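Local coordinates for zinc phosphodiesterase ELAC protein 1 (Homo sapiens, PDB 3ZWF) that cleaves RNA endonucleolytically at tRNA 3' ends as a two-zinc phosphodiesterase and serves tRNA repair by removing 2',3'-cyclic phosphates, at residues A[95-98]-A[99-102]; A[289-292]-A[293-296]. All blocks are in the same frame, centred on the assembly; numbering follows the deposited sequence.

Interaction 1. Residues A[95-98]-A[99-102]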
loop_
_atom_site.group_PDB
_atom_site.type_symbol
_atom_site.label_atom_id
_atom_site.label_comp_id
_atom_site.label_asym_id
_atom_site.label_seq_id
_atom_site.Cartn_x
_atom_site.Cartn_y
_atom_site.Cartn_z
ATOM N N VAL A 95 -10.303 -13.231 -10.142
ATOM C CA VAL A 95 -9.555 -13.121 -11.398
ATOM C C VAL A 95 -8.935 -11.727 -11.521
ATOM O O VAL A 95 -9.629 -10.721 -11.400
ATOM C CB VAL A 95 -10.463 -13.417 -12.625
ATOM C CG1 VAL A 95 -9.741 -13.061 -13.960
ATOM C CG2 VAL A 95 -10.859 -14.860 -12.619
ATOM N N GLY A 96 -7.636 -11.700 -11.831
ATOM C CA GLY A 96 -6.863 -10.466 -11.962
ATOM C C GLY A 96 -5.809 -10.355 -10.887
ATOM O O GLY A 96 -4.769 -9.659 -11.062
ATOM N N LEU A 97 -6.047 -11.023 -9.768
ATOM C CA LEU A 97 -5.136 -10.915 -8.629
ATOM C C LEU A 97 -3.759 -11.551 -8.900
ATOM O O LEU A 97 -2.726 -11.023 -8.494
ATOM C CB LEU A 97 -5.767 -11.513 -7.355
ATOM C CG LEU A 97 -4.924 -11.401 -6.093
ATOM C CD1 LEU A 97 -4.731 -9.938 -5.678
ATOM C CD2 LEU A 97 -5.632 -12.163 -4.907
ATOM N N ARG A 98 -3.752 -12.703 -9.560
ATOM C CA ARG A 98 -2.490 -13.400 -9.784
ATOM C C ARG A 98 -1.502 -12.523 -10.575
ATOM O O ARG A 98 -0.339 -12.376 -10.186
ATOM C CB ARG A 98 -2.694 -14.710 -10.528
ATOM C CG ARG A 98 -1.418 -15.552 -10.662
ATOM C CD ARG A 98 -1.632 -16.818 -11.489
ATOM N NE ARG A 98 -2.703 -17.648 -10.946
ATOM C CZ ARG A 98 -3.737 -18.122 -11.634
ATOM N NH1 ARG A 98 -3.910 -17.843 -12.921
ATOM N NH2 ARG A 98 -4.596 -18.898 -11.013
ATOM N N ASP A 99 -1.982 -11.954 -11.675
ATOM C CA ASP A 99 -1.107 -11.113 -12.550
ATOM C C ASP A 99 -0.670 -9.855 -11.829
ATOM O O ASP A 99 0.464 -9.414 -11.976
ATOM C CB ASP A 99 -1.842 -10.760 -13.838
ATOM C CG ASP A 99 -2.047 -11.981 -14.762
ATOM O OD1 ASP A 99 -1.341 -13.005 -14.594
ATOM O OD2 ASP A 99 -2.919 -11.899 -15.661
ATOM N N PHE A 100 -1.554 -9.282 -11.008
ATOM C CA PHE A 100 -1.236 -8.115 -10.222
ATOM C C PHE A 100 -0.031 -8.384 -9.339
ATOM O O PHE A 100 0.930 -7.598 -9.300
ATOM C CB PHE A 100 -2.407 -7.647 -9.352
ATOM C CG PHE A 100 -2.040 -6.552 -8.415
ATOM C CD1 PHE A 100 -1.815 -5.282 -8.888
ATOM C CD2 PHE A 100 -1.899 -6.791 -7.053
ATOM C CE1 PHE A 100 -1.440 -4.253 -8.009
ATOM C CE2 PHE A 100 -1.569 -5.760 -6.168
ATOM C CZ PHE A 100 -1.351 -4.504 -6.651
ATOM N N ILE A 101 -0.067 -9.486 -8.611
ATOM C CA ILE A 101 1.025 -9.835 -7.694
ATOM C C ILE A 101 2.331 -10.115 -8.489
ATOM O O ILE A 101 3.401 -9.577 -8.166
ATOM C CB ILE A 101 0.672 -11.018 -6.740
ATOM C CG1 ILE A 101 -0.525 -10.670 -5.852
ATOM C CG2 ILE A 101 1.880 -11.369 -5.891
ATOM C CD1 ILE A 101 -1.211 -11.873 -5.228
ATOM N N TRP A 102 2.238 -10.922 -9.551
ATOM C CA TRP A 102 3.403 -11.292 -10.330
ATOM C C TRP A 102 4.094 -10.045 -10.892
ATOM O O TRP A 102 5.314 -9.874 -10.790
ATOM C CB TRP A 102 3.004 -12.213 -11.503
ATOM C CG TRP A 102 4.104 -12.489 -12.368
ATOM C CD1 TRP A 102 4.493 -11.770 -13.503
ATOM C CD2 TRP A 102 5.084 -13.515 -12.196
ATOM N NE1 TRP A 102 5.637 -12.307 -14.019
ATOM C CE2 TRP A 102 6.021 -13.380 -13.251
ATOM C CE3 TRP A 102 5.262 -14.545 -11.259
ATOM C CZ2 TRP A 102 7.109 -14.243 -13.396
ATOM C CZ3 TRP A 102 6.350 -15.406 -11.409
ATOM C CH2 TRP A 102 7.257 -15.245 -12.467
#

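Interaction 2. Residues A[289-292]-A[293-296]. With PO4 (phosphate ion), chain F.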
loop_
_atom_site.group_PDB
_atom_site.type_symbol
_atom_site.label_atom_id
_atom_site.label_comp_id
_atom_site.label_asym_id
_atom_site.label_seq_id
_atom_site.Cartn_x
_atom_site.Cartn_y
_atom_site.Cartn_z
ATOM N N HIS A 289 -23.078 -1.121 -0.729
ATOM C CA HIS A 289 -22.809 -1.276 0.686
ATOM C C HIS A 289 -24.094 -1.635 1.467
ATOM O O HIS A 289 -25.194 -1.599 0.923
ATOM C CB HIS A 289 -22.142 -0.017 1.266
ATOM C CG HIS A 289 -20.715 0.155 0.827
ATOM N ND1 HIS A 289 -19.790 -0.860 0.910
ATOM C CD2 HIS A 289 -20.050 1.226 0.319
ATOM C CE1 HIS A 289 -18.622 -0.434 0.450
ATOM N NE2 HIS A 289 -18.756 0.826 0.059
ATOM N N SER A 290 -23.870 -1.925 2.738
ATOM C CA SER A 290 -24.932 -2.278 3.706
ATOM C C SER A 290 -24.954 -1.326 4.894
ATOM O O SER A 290 -23.978 -0.621 5.225
ATOM C CB SER A 290 -24.696 -3.690 4.208
ATOM O OG SER A 290 -24.893 -4.629 3.180
ATOM N N THR A 291 -26.092 -1.331 5.556
ATOM C CA THR A 291 -26.262 -0.602 6.803
ATOM C C THR A 291 -26.495 -1.632 7.938
ATOM O O THR A 291 -26.619 -2.835 7.673
ATOM C CB THR A 291 -27.449 0.355 6.714
ATOM O OG1 THR A 291 -28.654 -0.402 6.645
ATOM C CG2 THR A 291 -27.322 1.288 5.499
ATOM N N PRO A 292 -26.519 -1.176 9.207
ATOM C CA PRO A 292 -26.646 -2.194 10.243
ATOM C C PRO A 292 -27.938 -3.025 10.177
ATOM O O PRO A 292 -27.898 -4.214 10.458
ATOM C CB PRO A 292 -26.620 -1.377 11.526
ATOM C CG PRO A 292 -25.725 -0.209 11.185
ATOM C CD PRO A 292 -26.116 0.132 9.780
ATOM N N GLN A 293 -29.037 -2.399 9.781
ATOM C CA GLN A 293 -30.298 -3.160 9.663
ATOM C C GLN A 293 -30.206 -4.225 8.570
ATOM O O GLN A 293 -30.758 -5.305 8.693
ATOM C CB GLN A 293 -31.480 -2.241 9.430
ATOM C CG GLN A 293 -32.849 -2.989 9.496
ATOM C CD GLN A 293 -33.102 -3.845 10.756
ATOM O OE1 GLN A 293 -33.258 -5.100 10.659
ATOM N NE2 GLN A 293 -33.199 -3.190 11.913
ATOM N N MET A 294 -29.466 -3.937 7.503
ATOM C CA MET A 294 -29.347 -4.916 6.401
ATOM C C MET A 294 -28.509 -6.104 6.855
ATOM O O MET A 294 -28.859 -7.286 6.595
ATOM C CB MET A 294 -28.717 -4.282 5.148
ATOM C CG MET A 294 -29.572 -3.194 4.535
ATOM S SD MET A 294 -28.668 -2.187 3.341
ATOM C CE MET A 294 -28.102 -3.459 2.170
ATOM N N ALA A 295 -27.444 -5.800 7.591
ATOM C CA ALA A 295 -26.559 -6.833 8.117
ATOM C C ALA A 295 -27.305 -7.708 9.148
ATOM O O ALA A 295 -27.194 -8.935 9.132
ATOM C CB ALA A 295 -25.312 -6.226 8.741
ATOM N N ALA A 296 -28.064 -7.044 10.014
ATOM C CA ALA A 296 -28.805 -7.692 11.101
ATOM C C ALA A 296 -29.866 -8.647 10.539
ATOM O O ALA A 296 -30.084 -9.743 11.046
ATOM C CB ALA A 296 -29.456 -6.639 12.010
HETATM P P PO4 F . -15.601 0.897 -0.831
HETATM O O1 PO4 F . -16.265 -0.200 -1.703
HETATM O O2 PO4 F . -14.351 1.398 -1.727
HETATM O O3 PO4 F . -14.978 0.328 0.380
HETATM O O4 PO4 F . -16.585 2.009 -0.720
#

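Interaction 1. Residues A[95-98]-A[99-102]
The first turn of helix 97-107, the helical arm of a beta-alpha-beta unit running from strand 89-94 to strand 116-121, is built where Gly-96 meets Phe-100, Leu-97 meets Ile-101 and Arg-98 meets Trp-102. Gly-96 is the N-cap, and its O accepts Phe-100 N at 3.2 Å. The next two i to i+4 bonds are straighter: Ile-101 N reaches Leu-97 O at 3.1 Å, and Trp-102 N reaches Arg-98 O at 3.0 Å with an N-H...O angle of 168°.

On the buried side the side chains repeat this spacing. Ile-101 CD1 comes within 3.8 Å of Leu-97 CG, and its CG1 lies 3.5 Å from Leu-97 O; CG1 stands beside the backbone N of Ile-101 (chi1 -61°), which turns this branch back along the helix toward Leu-97. Both residues pack on Leu-69 of helix 69-79 and on Ile-91 of strand 89-94, as the helix of a crossover does against its sheet. Phe-100 continues this apolar side, meeting Phe-66 edge-to-face and packing on Leu-107 of the second subunit. Beside the turn, Glu-120 of strand 116-121 accepts the N-H groups of Gly-96 and Arg-98, while Arg-98 NH2 bonds to Val-118 O.

Interaction 2. Residues A[289-292]-A[293-296]
Met-294 folds back from the first turn of its helix over the residues that lead into it, touching Thr-291, Ser-290 and His-289 in turn. Its CB lies 3.6 Å from Thr-291 O. CG, placed beside the backbone N of Met-294 by a chi1 of -65°, comes 3.6 Å from Thr-291 OG1. SD then takes a weak hydrogen bond from Thr-291 N at 3.5 Å, and a bend at chi3 (57°) carries CE on to Ser-290 OG, 3.6 Å away, and to His-289 O. The thioether thus follows the incoming backbone, while Met-281 and Lys-285 of helix 281-286 pack against the Met-294 side chain.

Thr-291 is the N-cap of helix 292-301. Its O receives Ala-295 N at 3.1 Å and a weak second bond from Met-294 N; Pro-292 O accepts Ala-296 N in the following i to i+4 bond. The hydroxyl of Thr-291 bonds to Asp-278 OD1, which also accepts Gln-293 N, and Ser-290 OG is engaged by Cys-252 O.

At the start of this segment His-289 extends toward the two-zinc centre of the metallo-beta-lactamase fold. Its NE2 donates to O4 of a phosphate ion at 2.6 Å with an angle of 162°, and the phosphorus lies in the plane of the ring, at its edge. The other ring nitrogen, ND1, is hydrogen-bonded to Glu-273 OE2, so that bonds at both nitrogens together restrict the rotation of the imidazole, and the phosphate, probably from the crystallisation liquor, is also bonded to Arg-181 NH1.

Overall arrangement
Two helix starts, each opened by an N-cap residue, lie on opposite sides of the chain's centre and at different distances from one two-zinc site. The centres of interactions 1 and 2 are 31 Å apart, and their nearest atoms about 18 Å. Interaction 2 adjoins the catalytic centre: the His-289 side chain is about 4 Å from a zinc ion and equally near the side chains of the zinc ligands His-180 and His-311. Interaction 1 is more remote, with the side chain of Leu-97 about 14 Å from a zinc ion and about 9 Å from that of the ligand His-65. It touches the second subunit through Phe-100, whereas no other protein chain of the assembly touches 289-296.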